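Local coordinates for phosphoglycerate dehydrogenase (Lactobacillus plantarum, PDB 3EVT), which probably catalyses the NAD-dependent oxidation of 3-phosphoglycerate to 3-phosphohydroxypyruvate, the entry step of the phosphorylated route to serine, at residues A[230-234]-A[235-239]; A[179-182]-A[183-186]; A[119-122]-A[123-126]; A[254-257]-A[258-262]. All blocks are in the same frame, centred on the assembly; numbering follows the deposited sequence.

Contact 1 (A[230-234]-A[235-239]); sequences PAVDT and TALMT
Asp233 sits at the N-cap of helix 234-242, and its carboxylate reaches forward over the first turn to meet the amides of Thr235 and Ala236. The stronger of these capping bonds is nearly straight: Ala236 N lies 3.1 Å from Asp233 OD1 with an N-H...O angle of 171°, although the donor stands well above the carboxylate plane. Thr235 N also approaches OD1, but its bent geometry marks a weak bond. With CG anti to the backbone N (chi1 -177°), the carboxyl group is carried alongside the helix start, where Asp233 CG lies 3.7 Å from Ala236 CB. The main chain closes the turn with Leu237 N bonded to Asp233 O at 2.9 Å.

This cap is the tight part of the contact. On the buried side the touch is lighter: Val232 CG1 meets Leu237 CD2 at 4.1 Å, and since these residues flank the cap as N' and N4, the pair meets the definition of a hydrophobic staple. Leu237 continues inward onto strands 222-225 and 248-251. The other side turns to solvent: Thr235 is exposed, and Thr234 and Met238, both partly exposed, run side by side in the same direction. The bend of Met238 at chi3 (-75°) brings its CE within 3.6 Å of Thr234 CG2.

Asp233 OD2 is held separately by Ser210 OG, so both carboxylate oxygens have partners and rotation of the group is restricted. The chemistry is that of a capped helix start: an acidic side chain takes up amide hydrogens that lack carbonyls one turn back, and the positive end of the helix dipole would favour its negative charge.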
ATOM      1  N   PRO A 230      23.908  -0.875  14.245  1.00 49.98           N
ATOM      2  CA  PRO A 230      25.292  -0.606  13.768  1.00 49.96           C
ATOM      3  C   PRO A 230      25.513  -0.691  12.248  1.00 50.28           C
ATOM      4  O   PRO A 230      26.639  -0.557  11.811  1.00 51.01           O
ATOM      5  CB  PRO A 230      26.142  -1.693  14.462  1.00 50.00           C
ATOM      6  CG  PRO A 230      25.215  -2.307  15.559  1.00 50.58           C
ATOM      7  CD  PRO A 230      23.811  -2.115  15.051  1.00 49.05           C
ATOM      8  N   ALA A 231      24.474  -0.951  11.459  1.00 48.96           N
ATOM      9  CA  ALA A 231      24.622  -0.899  10.013  1.00 48.93           C
ATOM     10  C   ALA A 231      24.852   0.544   9.602  1.00 48.76           C
ATOM     11  O   ALA A 231      25.424   0.811   8.570  1.00 48.68           O
ATOM     12  CB  ALA A 231      23.371  -1.463   9.311  1.00 47.26           C
ATOM     13  N   VAL A 232      24.385   1.452  10.449  1.00 50.25           N
ATOM     14  CA  VAL A 232      24.332   2.864  10.175  1.00 51.08           C
ATOM     15  C   VAL A 232      25.212   3.657  11.140  1.00 52.59           C
ATOM     16  O   VAL A 232      25.085   3.594  12.363  1.00 51.67           O
ATOM     17  CB  VAL A 232      22.861   3.363  10.302  1.00 51.40           C
ATOM     18  CG1 VAL A 232      22.759   4.892  10.271  1.00 49.95           C
ATOM     19  CG2 VAL A 232      21.960   2.669   9.265  1.00 50.65           C
ATOM     20  N   ASP A 233      26.114   4.422  10.546  1.00 55.05           N
ATOM     21  CA  ASP A 233      26.992   5.321  11.253  1.00 56.12           C
ATOM     22  C   ASP A 233      26.197   6.574  11.616  1.00 56.47           C
ATOM     23  O   ASP A 233      25.837   7.404  10.748  1.00 56.51           O
ATOM     24  CB  ASP A 233      28.168   5.620  10.332  1.00 57.02           C
ATOM     25  CG  ASP A 233      29.214   6.512  10.974  1.00 60.36           C
ATOM     26  OD1 ASP A 233      28.848   7.362  11.807  1.00 59.01           O
ATOM     27  OD2 ASP A 233      30.409   6.392  10.579  1.00 67.88           O
ATOM     28  N   THR A 234      25.925   6.715  12.904  1.00 56.58           N
ATOM     29  CA  THR A 234      25.045   7.749  13.412  1.00 57.69           C
ATOM     30  C   THR A 234      25.609   9.134  13.092  1.00 57.58           C
ATOM     31  O   THR A 234      24.877  10.075  12.772  1.00 57.85           O
ATOM     32  CB  THR A 234      24.914   7.618  14.952  1.00 57.97           C
ATOM     33  OG1 THR A 234      24.053   6.516  15.286  1.00 60.13           O
ATOM     34  CG2 THR A 234      24.307   8.853  15.508  1.00 60.34           C
ATOM     35  N   THR A 235      26.926   9.252  13.169  1.00 57.45           N
ATOM     36  CA  THR A 235      27.570  10.531  12.897  1.00 57.56           C
ATOM     37  C   THR A 235      27.495  10.948  11.433  1.00 56.20           C
ATOM     38  O   THR A 235      27.046  12.070  11.127  1.00 56.00           O
ATOM     39  CB  THR A 235      29.033  10.524  13.392  1.00 58.11           C
ATOM     40  OG1 THR A 235      28.998  10.467  14.826  1.00 60.44           O
ATOM     41  CG2 THR A 235      29.756  11.793  12.945  1.00 57.79           C
ATOM     42  N   ALA A 236      27.891  10.024  10.556  1.00 54.74           N
ATOM     43  CA  ALA A 236      27.775  10.227   9.114  1.00 54.27           C
ATOM     44  C   ALA A 236      26.333  10.590   8.727  1.00 54.52           C
ATOM     45  O   ALA A 236      26.103  11.527   7.932  1.00 54.75           O
ATOM     46  CB  ALA A 236      28.231   8.996   8.384  1.00 53.75           C
ATOM     47  N   LEU A 237      25.369   9.861   9.310  1.00 53.42           N
ATOM     48  CA  LEU A 237      23.950  10.081   9.043  1.00 52.79           C
ATOM     49  C   LEU A 237      23.567  11.546   9.346  1.00 52.95           C
ATOM     50  O   LEU A 237      22.994  12.257   8.488  1.00 52.54           O
ATOM     51  CB  LEU A 237      23.074   9.069   9.816  1.00 52.18           C
ATOM     52  CG  LEU A 237      21.534   9.331   9.751  1.00 52.76           C
ATOM     53  CD1 LEU A 237      20.942   9.228   8.330  1.00 51.69           C
ATOM     54  CD2 LEU A 237      20.712   8.470  10.695  1.00 49.97           C
ATOM     55  N   MET A 238      23.906  12.009  10.551  1.00 53.47           N
ATOM     56  CA  MET A 238      23.573  13.370  10.925  1.00 53.64           C
ATOM     57  C   MET A 238      24.245  14.400  10.021  1.00 53.99           C
ATOM     58  O   MET A 238      23.607  15.397   9.650  1.00 53.34           O
ATOM     59  CB  MET A 238      23.830  13.626  12.413  1.00 54.01           C
ATOM     60  CG  MET A 238      22.795  12.889  13.323  1.00 54.63           C
ATOM     61  SD  MET A 238      22.934  13.362  15.054  1.00 52.48           S
ATOM     62  CE  MET A 238      24.420  12.425  15.376  1.00 48.60           C
ATOM     63  N   THR A 239      25.495  14.136   9.614  1.00 53.63           N
ATOM     64  CA  THR A 239      26.155  15.038   8.682  1.00 54.06           C
ATOM     65  C   THR A 239      25.614  14.962   7.226  1.00 52.90           C
ATOM     66  O   THR A 239      25.461  16.002   6.563  1.00 52.17           O
ATOM     67  CB  THR A 239      27.737  15.072   8.868  1.00 54.27           C
ATOM     68  OG1 THR A 239      28.318  13.885   8.377  1.00 57.00           O
ATOM     69  CG2 THR A 239      28.114  15.160  10.364  1.00 54.88           C
TER

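Contact 2 (A[179-182]-A[183-186]); sequences TVAF and TATA
Val180 and Thr185 meet methyl to methyl as the chain turns away from strand 178-181, an outermost strand of the parallel sheet in the Rossmann-type NAD-binding domain. Val180 CG2 is 3.8 Å from Thr185 CG2, and the two side chains cross at about a right angle. The valine rotamer accounts for this: with chi1 at -61°, CG2 lies between the backbone N and the carbonyl carbon, on the side toward the turn. The same side chain rests on the main chain of the turn, where Val180 CB lies 3.8 Å from Ala184 O.

One residue on, Ala181 supplies the carbonyl that closes the turn. Ala184 N bonds to Ala181 O at 2.8 Å with an N-H...O angle of 155°, the donor lying above the carbonyl plane and not on a lone pair. The backbone angles of the two intervening residues, Phe182 and Thr183, are those of a type I beta turn. The methyls of the flanking alanines remain fairly far apart, Ala181 CB being 4.4 Å from Ala184 CB.

Phe182 occupies the second position of the turn, its side chain leaving the contact for Val166, Thr168 and Leu199, near the putative GxGxxG motif but not touching it. Phe182 O lies 3.7 Å from Thr185 CG2.

A single hydrogen bond joins 179-182 to 183-186, from backbone to backbone, while the side chains contribute methyl contacts. The reversal that leads the edge strand into helix 186-191 is therefore defined by main-chain geometry and filled in by small apolar groups.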
ATOM      1  N   THR A 179      17.634  -6.812  -9.273  1.00 53.72           N
ATOM      2  CA  THR A 179      18.499  -6.997  -8.108  1.00 54.77           C
ATOM      3  C   THR A 179      19.955  -6.707  -8.491  1.00 54.86           C
ATOM      4  O   THR A 179      20.319  -6.853  -9.646  1.00 55.40           O
ATOM      5  CB  THR A 179      18.423  -8.419  -7.589  1.00 54.02           C
ATOM      6  OG1 THR A 179      18.699  -9.290  -8.664  1.00 56.57           O
ATOM      7  CG2 THR A 179      17.034  -8.737  -7.118  1.00 53.66           C
ATOM      8  N   VAL A 180      20.774  -6.294  -7.523  1.00 54.36           N
ATOM      9  CA  VAL A 180      22.185  -6.074  -7.761  1.00 53.72           C
ATOM     10  C   VAL A 180      23.017  -6.687  -6.651  1.00 54.09           C
ATOM     11  O   VAL A 180      22.533  -6.891  -5.542  1.00 54.00           O
ATOM     12  CB  VAL A 180      22.525  -4.580  -7.845  1.00 54.00           C
ATOM     13  CG1 VAL A 180      21.769  -3.913  -9.002  1.00 54.89           C
ATOM     14  CG2 VAL A 180      22.273  -3.890  -6.518  1.00 51.42           C
ATOM     15  N   ALA A 181      24.282  -6.968  -6.955  1.00 53.91           N
ATOM     16  CA  ALA A 181      25.245  -7.452  -5.967  1.00 52.94           C
ATOM     17  C   ALA A 181      25.744  -6.277  -5.138  1.00 52.57           C
ATOM     18  O   ALA A 181      25.748  -5.161  -5.610  1.00 52.09           O
ATOM     19  CB  ALA A 181      26.428  -8.137  -6.681  1.00 53.61           C
ATOM     20  N   PHE A 182      26.179  -6.517  -3.910  1.00 52.84           N
ATOM     21  CA  PHE A 182      26.753  -5.431  -3.076  1.00 53.86           C
ATOM     22  C   PHE A 182      27.785  -4.539  -3.763  1.00 55.07           C
ATOM     23  O   PHE A 182      27.894  -3.342  -3.457  1.00 55.92           O
ATOM     24  CB  PHE A 182      27.373  -5.995  -1.799  1.00 53.35           C
ATOM     25  CG  PHE A 182      26.366  -6.564  -0.831  1.00 54.35           C
ATOM     26  CD1 PHE A 182      25.645  -5.729   0.008  1.00 53.14           C
ATOM     27  CD2 PHE A 182      26.139  -7.930  -0.759  1.00 53.95           C
ATOM     28  CE1 PHE A 182      24.728  -6.230   0.894  1.00 53.18           C
ATOM     29  CE2 PHE A 182      25.223  -8.449   0.144  1.00 54.80           C
ATOM     30  CZ  PHE A 182      24.511  -7.596   0.969  1.00 54.84           C
ATOM     31  N   THR A 183      28.544  -5.121  -4.685  1.00 56.05           N
ATOM     32  CA  THR A 183      29.696  -4.453  -5.285  1.00 56.65           C
ATOM     33  C   THR A 183      29.195  -3.609  -6.423  1.00 57.04           C
ATOM     34  O   THR A 183      29.943  -2.804  -6.984  1.00 57.67           O
ATOM     35  CB  THR A 183      30.788  -5.484  -5.752  1.00 56.27           C
ATOM     36  OG1 THR A 183      30.191  -6.511  -6.566  1.00 55.42           O
ATOM     37  CG2 THR A 183      31.411  -6.176  -4.524  1.00 56.51           C
ATOM     38  N   ALA A 184      27.912  -3.771  -6.736  1.00 56.83           N
ATOM     39  CA  ALA A 184      27.332  -3.176  -7.967  1.00 56.62           C
ATOM     40  C   ALA A 184      26.219  -2.138  -7.728  1.00 56.57           C
ATOM     41  O   ALA A 184      25.263  -2.065  -8.503  1.00 56.55           O
ATOM     42  CB  ALA A 184      26.833  -4.321  -8.924  1.00 55.05           C
ATOM     43  N   THR A 185      26.347  -1.327  -6.680  1.00 56.81           N
ATOM     44  CA  THR A 185      25.219  -0.482  -6.198  1.00 56.94           C
ATOM     45  C   THR A 185      25.255   1.001  -6.517  1.00 56.73           C
ATOM     46  O   THR A 185      24.287   1.727  -6.212  1.00 56.30           O
ATOM     47  CB  THR A 185      25.012  -0.537  -4.631  1.00 57.27           C
ATOM     48  OG1 THR A 185      26.219  -0.168  -3.949  1.00 57.10           O
ATOM     49  CG2 THR A 185      24.578  -1.915  -4.172  1.00 56.89           C
ATOM     50  N   ALA A 186      26.365   1.472  -7.091  1.00 55.99           N
ATOM     51  CA  ALA A 186      26.530   2.894  -7.359  1.00 54.82           C
ATOM     52  C   ALA A 186      25.376   3.482  -8.172  1.00 54.18           C
ATOM     53  O   ALA A 186      24.955   4.592  -7.909  1.00 54.06           O
ATOM     54  CB  ALA A 186      27.855   3.179  -8.034  1.00 55.16           C
TER

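Contact 3 (A[119-122]-A[123-126]); sequences NQRG and ARQW
Asn119 O is gripped by two amides, Gly122 N and Arg124 N, which reach it from opposite faces of its carbonyl plane. This is the C-terminal end of helix 113-120, where Arg121 is the first residue to leave helical backbone angles and the chain curls back beneath the last turn. Across the contact, Arg124 N lies 2.8 Å from Asn119 O; Arg124 itself has positive phi (53°), which turns the chain back along the asparagine.

The Asn119 side chain then pairs with the backbone of Gln125 through both ends of its amide. Gln125 N donates to Asn119 OD1 at 2.8 Å, in the carbonyl plane and on a lone pair, while Asn119 ND2 donates to Gln125 O, also at 2.8 Å, with the acceptor tilted somewhat from the amide plane. With CG anti to the backbone N (chi1 178°), the amide projects toward the returning chain. An alanine here would remove both prongs, and Gln125 N and O would probably be left without these mates, so that the returning chain could shift.

The arginines face the second subunit. Arg124 NH2 bonds to Gln267 and NH1 to Thr261 O of that subunit, and Arg121 forms a salt bridge with its Asp269, whose charge would probably offset the nearness of Arg121 NH1 and Arg124 NH2. Gln120 also bonds across the interface, to Val271 and Ile273 of the second subunit. The Arg124 side chain is extended from CG to NE, and Gln120 O meets its guanidinium at the edge, somewhat tilted from the plane, with Arg124 NE donating to Gln120 O at 3.2 Å and an N-H...O angle of 152°.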
ATOM      1  N   ASN A 119       3.627  21.371  11.959  1.00 46.25           N
ATOM      2  CA  ASN A 119       2.778  22.530  11.759  1.00 44.59           C
ATOM      3  C   ASN A 119       1.718  22.643  12.839  1.00 45.21           C
ATOM      4  O   ASN A 119       1.512  23.735  13.408  1.00 45.72           O
ATOM      5  CB  ASN A 119       2.118  22.521  10.380  1.00 43.68           C
ATOM      6  CG  ASN A 119       1.170  23.726  10.180  1.00 44.97           C
ATOM      7  OD1 ASN A 119       1.603  24.888  10.273  1.00 47.40           O
ATOM      8  ND2 ASN A 119      -0.132  23.458   9.975  1.00 43.43           N
ATOM      9  N   GLN A 120       1.052  21.529  13.140  1.00 44.70           N
ATOM     10  CA  GLN A 120       0.022  21.477  14.204  1.00 44.91           C
ATOM     11  C   GLN A 120       0.583  21.786  15.631  1.00 47.28           C
ATOM     12  O   GLN A 120      -0.148  22.348  16.511  1.00 47.69           O
ATOM     13  CB  GLN A 120      -0.697  20.113  14.157  1.00 44.13           C
ATOM     14  CG  GLN A 120      -1.609  19.731  15.354  1.00 43.52           C
ATOM     15  CD  GLN A 120      -2.692  18.718  14.958  1.00 42.31           C
ATOM     16  OE1 GLN A 120      -2.659  18.191  13.852  1.00 42.24           O
ATOM     17  NE2 GLN A 120      -3.623  18.408  15.872  1.00 41.43           N
ATOM     18  N   ARG A 121       1.840  21.392  15.882  1.00 47.31           N
ATOM     19  CA  ARG A 121       2.478  21.726  17.143  1.00 49.20           C
ATOM     20  C   ARG A 121       3.257  23.031  17.010  1.00 50.06           C
ATOM     21  O   ARG A 121       4.053  23.374  17.886  1.00 50.84           O
ATOM     22  CB  ARG A 121       3.395  20.595  17.610  1.00 48.40           C
ATOM     23  CG  ARG A 121       2.578  19.472  18.216  1.00 49.14           C
ATOM     24  CD  ARG A 121       1.950  19.927  19.539  1.00 51.24           C
ATOM     25  NE  ARG A 121       0.880  19.031  19.994  1.00 50.62           N
ATOM     26  CZ  ARG A 121      -0.404  19.176  19.677  1.00 51.01           C
ATOM     27  NH1 ARG A 121      -0.790  20.179  18.880  1.00 47.38           N
ATOM     28  NH2 ARG A 121      -1.308  18.309  20.142  1.00 50.22           N
ATOM     29  N   GLY A 122       3.037  23.744  15.907  1.00 50.76           N
ATOM     30  CA  GLY A 122       3.853  24.931  15.606  1.00 50.99           C
ATOM     31  C   GLY A 122       2.967  26.091  15.250  1.00 50.63           C
ATOM     32  O   GLY A 122       2.034  26.410  15.976  1.00 50.85           O
ATOM     33  N   ALA A 123       3.237  26.700  14.120  1.00 50.24           N
ATOM     34  CA  ALA A 123       2.463  27.849  13.680  1.00 51.26           C
ATOM     35  C   ALA A 123       0.989  27.573  13.299  1.00 51.75           C
ATOM     36  O   ALA A 123       0.174  28.500  13.254  1.00 51.24           O
ATOM     37  CB  ALA A 123       3.219  28.589  12.522  1.00 50.46           C
ATOM     38  N   ARG A 124       0.639  26.317  13.013  1.00 52.21           N
ATOM     39  CA  ARG A 124      -0.735  25.998  12.577  1.00 52.39           C
ATOM     40  C   ARG A 124      -1.160  26.857  11.415  1.00 52.58           C
ATOM     41  O   ARG A 124      -2.256  27.433  11.395  1.00 52.71           O
ATOM     42  CB  ARG A 124      -1.737  26.156  13.720  1.00 52.76           C
ATOM     43  CG  ARG A 124      -1.385  25.320  14.937  1.00 53.87           C
ATOM     44  CD  ARG A 124      -2.102  25.825  16.167  1.00 55.93           C
ATOM     45  NE  ARG A 124      -1.828  24.973  17.314  1.00 58.61           N
ATOM     46  CZ  ARG A 124      -2.522  24.995  18.452  1.00 59.17           C
ATOM     47  NH1 ARG A 124      -3.584  25.801  18.594  1.00 57.56           N
ATOM     48  NH2 ARG A 124      -2.177  24.173  19.433  1.00 58.48           N
ATOM     49  N   GLN A 125      -0.292  26.935  10.426  1.00 52.66           N
ATOM     50  CA  GLN A 125      -0.651  27.569   9.185  1.00 53.41           C
ATOM     51  C   GLN A 125      -1.545  26.649   8.356  1.00 52.45           C
ATOM     52  O   GLN A 125      -1.675  25.465   8.672  1.00 51.34           O
ATOM     53  CB  GLN A 125       0.624  28.026   8.431  1.00 54.59           C
ATOM     54  CG  GLN A 125       1.363  29.199   9.191  1.00 58.85           C
ATOM     55  CD  GLN A 125       0.367  30.350   9.531  1.00 64.17           C
ATOM     56  OE1 GLN A 125      -0.088  31.040   8.619  1.00 67.15           O
ATOM     57  NE2 GLN A 125      -0.017  30.507  10.834  1.00 62.60           N
ATOM     58  N   TRP A 126      -2.182  27.209   7.325  1.00 50.72           N
ATOM     59  CA  TRP A 126      -2.997  26.419   6.445  1.00 50.42           C
ATOM     60  C   TRP A 126      -2.185  26.108   5.201  1.00 50.20           C
ATOM     61  O   TRP A 126      -2.665  26.195   4.106  1.00 50.48           O
ATOM     62  CB  TRP A 126      -4.326  27.081   6.089  1.00 49.91           C
ATOM     63  CG  TRP A 126      -5.385  26.062   5.679  1.00 51.99           C
ATOM     64  CD1 TRP A 126      -5.965  25.913   4.438  1.00 50.23           C
ATOM     65  CD2 TRP A 126      -5.955  25.022   6.512  1.00 50.61           C
ATOM     66  NE1 TRP A 126      -6.841  24.858   4.465  1.00 51.04           N
ATOM     67  CE2 TRP A 126      -6.859  24.300   5.715  1.00 50.03           C
ATOM     68  CE3 TRP A 126      -5.770  24.633   7.842  1.00 47.98           C
ATOM     69  CZ2 TRP A 126      -7.597  23.217   6.209  1.00 51.44           C
ATOM     70  CZ3 TRP A 126      -6.494  23.560   8.334  1.00 49.25           C
ATOM     71  CH2 TRP A 126      -7.410  22.873   7.521  1.00 52.21           C
TER

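Contact 4 (A[254-257]-A[258-262]); sequences TEPE and PLPTD
Van der Waals contact is centred on Leu259, which crosses Thr254 at about a right angle in a proline-rich loop. Thr254 CB lies 3.8 Å from Leu259 CD1, which also approaches Pro256 O at 3.6 Å. Leu259 CG is anti to the backbone N (chi1 -159°), and chi2 near 66° then sets CD1 against Thr254 and Pro256 O. Farther out, two prolines make an apolar contact, meeting obliquely, with Pro256 CG 3.6 Å from Pro260 CD.

The polar bonds lie within 254-257 and shape the surface that receives the leucine. Thr254 OG1 donates to Pro256 O at 2.7 Å, tilted from the carbonyl plane. Thr254 N donates to Glu257 OE1 at 3.0 Å, nearly straight at 165°, on the anti side of the carboxylate and tilted from its plane. A valine in place of Thr254 would lose the hydroxyl, and Pro256 O would probably be left without that donor and the loop freer to shift under Leu259.

Backbone geometry completes the account: the peptide bonds before Pro256 and before Pro258 are both cis, bending the chain twice within three residues.

Glu257 OE2 bonds to His276, an acid-histidine pairing that recalls the one known in this dehydrogenase family. The loop runs between strand 248-251 and the outermost strand 271-273, with Glu255 turned to His207 and Leu259 O bonded to Trp266; Trp126 of the second subunit packs over Thr254, Glu257 and Leu259.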
ATOM      1  N   THR A 254      18.797   1.372  16.445  1.00 49.45           N
ATOM      2  CA  THR A 254      19.816   2.393  16.654  1.00 51.03           C
ATOM      3  C   THR A 254      21.102   1.765  17.228  1.00 52.75           C
ATOM      4  O   THR A 254      21.089   0.611  17.695  1.00 52.77           O
ATOM      5  CB  THR A 254      19.276   3.565  17.517  1.00 50.87           C
ATOM      6  OG1 THR A 254      18.897   3.101  18.838  1.00 50.77           O
ATOM      7  CG2 THR A 254      18.051   4.133  16.831  1.00 50.90           C
ATOM      8  N   GLU A 255      22.214   2.500  17.096  1.00 55.23           N
ATOM      9  CA  GLU A 255      23.475   2.208  17.805  1.00 56.89           C
ATOM     10  C   GLU A 255      23.904   3.440  18.596  1.00 57.20           C
ATOM     11  O   GLU A 255      24.358   4.418  18.003  1.00 57.86           O
ATOM     12  CB  GLU A 255      24.562   1.924  16.812  1.00 57.40           C
ATOM     13  CG  GLU A 255      25.916   1.909  17.410  1.00 60.27           C
ATOM     14  CD  GLU A 255      26.960   1.527  16.377  1.00 63.64           C
ATOM     15  OE1 GLU A 255      27.143   2.270  15.389  1.00 62.93           O
ATOM     16  OE2 GLU A 255      27.583   0.458  16.543  1.00 68.60           O
ATOM     17  N   PRO A 256      23.773   3.405  19.938  1.00 57.61           N
ATOM     18  CA  PRO A 256      23.377   2.258  20.762  1.00 57.12           C
ATOM     19  C   PRO A 256      21.872   2.086  20.826  1.00 56.71           C
ATOM     20  O   PRO A 256      21.133   2.950  20.384  1.00 56.77           O
ATOM     21  CB  PRO A 256      23.897   2.645  22.159  1.00 57.66           C
ATOM     22  CG  PRO A 256      23.768   4.159  22.189  1.00 57.21           C
ATOM     23  CD  PRO A 256      24.037   4.615  20.751  1.00 57.07           C
ATOM     24  N   GLU A 257      21.431   0.981  21.402  1.00 56.14           N
ATOM     25  CA  GLU A 257      20.016   0.730  21.609  1.00 56.19           C
ATOM     26  C   GLU A 257      19.843   0.069  22.967  1.00 55.76           C
ATOM     27  O   GLU A 257      20.514  -0.909  23.241  1.00 56.76           O
ATOM     28  CB  GLU A 257      19.507  -0.232  20.511  1.00 55.70           C
ATOM     29  CG  GLU A 257      17.983  -0.316  20.325  1.00 54.27           C
ATOM     30  CD  GLU A 257      17.639  -1.260  19.178  1.00 52.81           C
ATOM     31  OE1 GLU A 257      18.205  -1.075  18.102  1.00 53.08           O
ATOM     32  OE2 GLU A 257      16.862  -2.213  19.356  1.00 53.25           O
ATOM     33  N   PRO A 258      18.931   0.573  23.807  1.00 55.92           N
ATOM     34  CA  PRO A 258      18.073   1.735  23.565  1.00 55.62           C
ATOM     35  C   PRO A 258      18.855   2.954  23.203  1.00 55.41           C
ATOM     36  O   PRO A 258      20.002   3.102  23.639  1.00 56.05           O
ATOM     37  CB  PRO A 258      17.407   1.985  24.919  1.00 54.87           C
ATOM     38  CG  PRO A 258      17.338   0.638  25.542  1.00 56.85           C
ATOM     39  CD  PRO A 258      18.537  -0.166  25.017  1.00 56.05           C
ATOM     40  N   LEU A 259      18.237   3.844  22.432  1.00 54.94           N
ATOM     41  CA  LEU A 259      18.816   5.165  22.239  1.00 53.92           C
ATOM     42  C   LEU A 259      18.617   5.958  23.516  1.00 53.68           C
ATOM     43  O   LEU A 259      17.468   6.259  23.884  1.00 53.99           O
ATOM     44  CB  LEU A 259      18.167   5.910  21.078  1.00 53.55           C
ATOM     45  CG  LEU A 259      19.033   7.040  20.521  1.00 53.07           C
ATOM     46  CD1 LEU A 259      20.288   6.434  19.872  1.00 50.38           C
ATOM     47  CD2 LEU A 259      18.207   7.910  19.529  1.00 50.99           C
ATOM     48  N   PRO A 260      19.726   6.313  24.202  1.00 53.58           N
ATOM     49  CA  PRO A 260      19.671   7.135  25.444  1.00 53.21           C
ATOM     50  C   PRO A 260      18.956   8.464  25.233  1.00 53.39           C
ATOM     51  O   PRO A 260      19.123   9.096  24.174  1.00 53.21           O
ATOM     52  CB  PRO A 260      21.139   7.412  25.750  1.00 53.06           C
ATOM     53  CG  PRO A 260      21.917   6.293  25.014  1.00 53.89           C
ATOM     54  CD  PRO A 260      21.114   6.022  23.779  1.00 53.25           C
ATOM     55  N   THR A 261      18.240   8.922  26.260  1.00 53.41           N
ATOM     56  CA  THR A 261      17.316  10.031  26.128  1.00 54.90           C
ATOM     57  C   THR A 261      17.959  11.369  25.824  1.00 55.98           C
ATOM     58  O   THR A 261      17.276  12.322  25.477  1.00 55.84           O
ATOM     59  CB  THR A 261      16.445  10.203  27.389  1.00 55.46           C
ATOM     60  OG1 THR A 261      17.289  10.484  28.521  1.00 57.31           O
ATOM     61  CG2 THR A 261      15.576   8.961  27.646  1.00 51.42           C
ATOM     62  N   ASP A 262      19.279  11.442  25.963  1.00 57.30           N
ATOM     63  CA  ASP A 262      19.992  12.674  25.699  1.00 58.41           C
ATOM     64  C   ASP A 262      20.725  12.577  24.372  1.00 58.19           C
ATOM     65  O   ASP A 262      21.508  13.461  24.044  1.00 59.67           O
ATOM     66  CB  ASP A 262      21.012  12.912  26.811  1.00 59.00           C
ATOM     67  CG  ASP A 262      21.805  11.637  27.159  1.00 62.77           C
ATOM     68  OD1 ASP A 262      22.066  10.768  26.284  1.00 64.46           O
ATOM     69  OD2 ASP A 262      22.169  11.488  28.333  1.00 68.07           O
TER

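How the contacts relate
All four contacts belong to the NAD-binding domain, in chain order contact 3, contact 2, contact 1, contact 4. Contacts 1 and 4 touch directly: Pro230 CB lies 3.3 Å from Glu255 OE2, and Thr234 OG1 makes a weak bond to Glu255 O. The Glu257-His276 pair is consistent with the acid-histidine pair of this family's active site, so both contacts probably lie beside it. Contacts 3 and 4 are about 18 Å apart at their nearest atoms within one chain but join across the dimer, where Arg124 meets Thr261 of the other subunit. Contact 2 lies at the sheet edge, about 10 Å from contact 1 at nearest atoms but with its centre about 42 Å from that of contact 3.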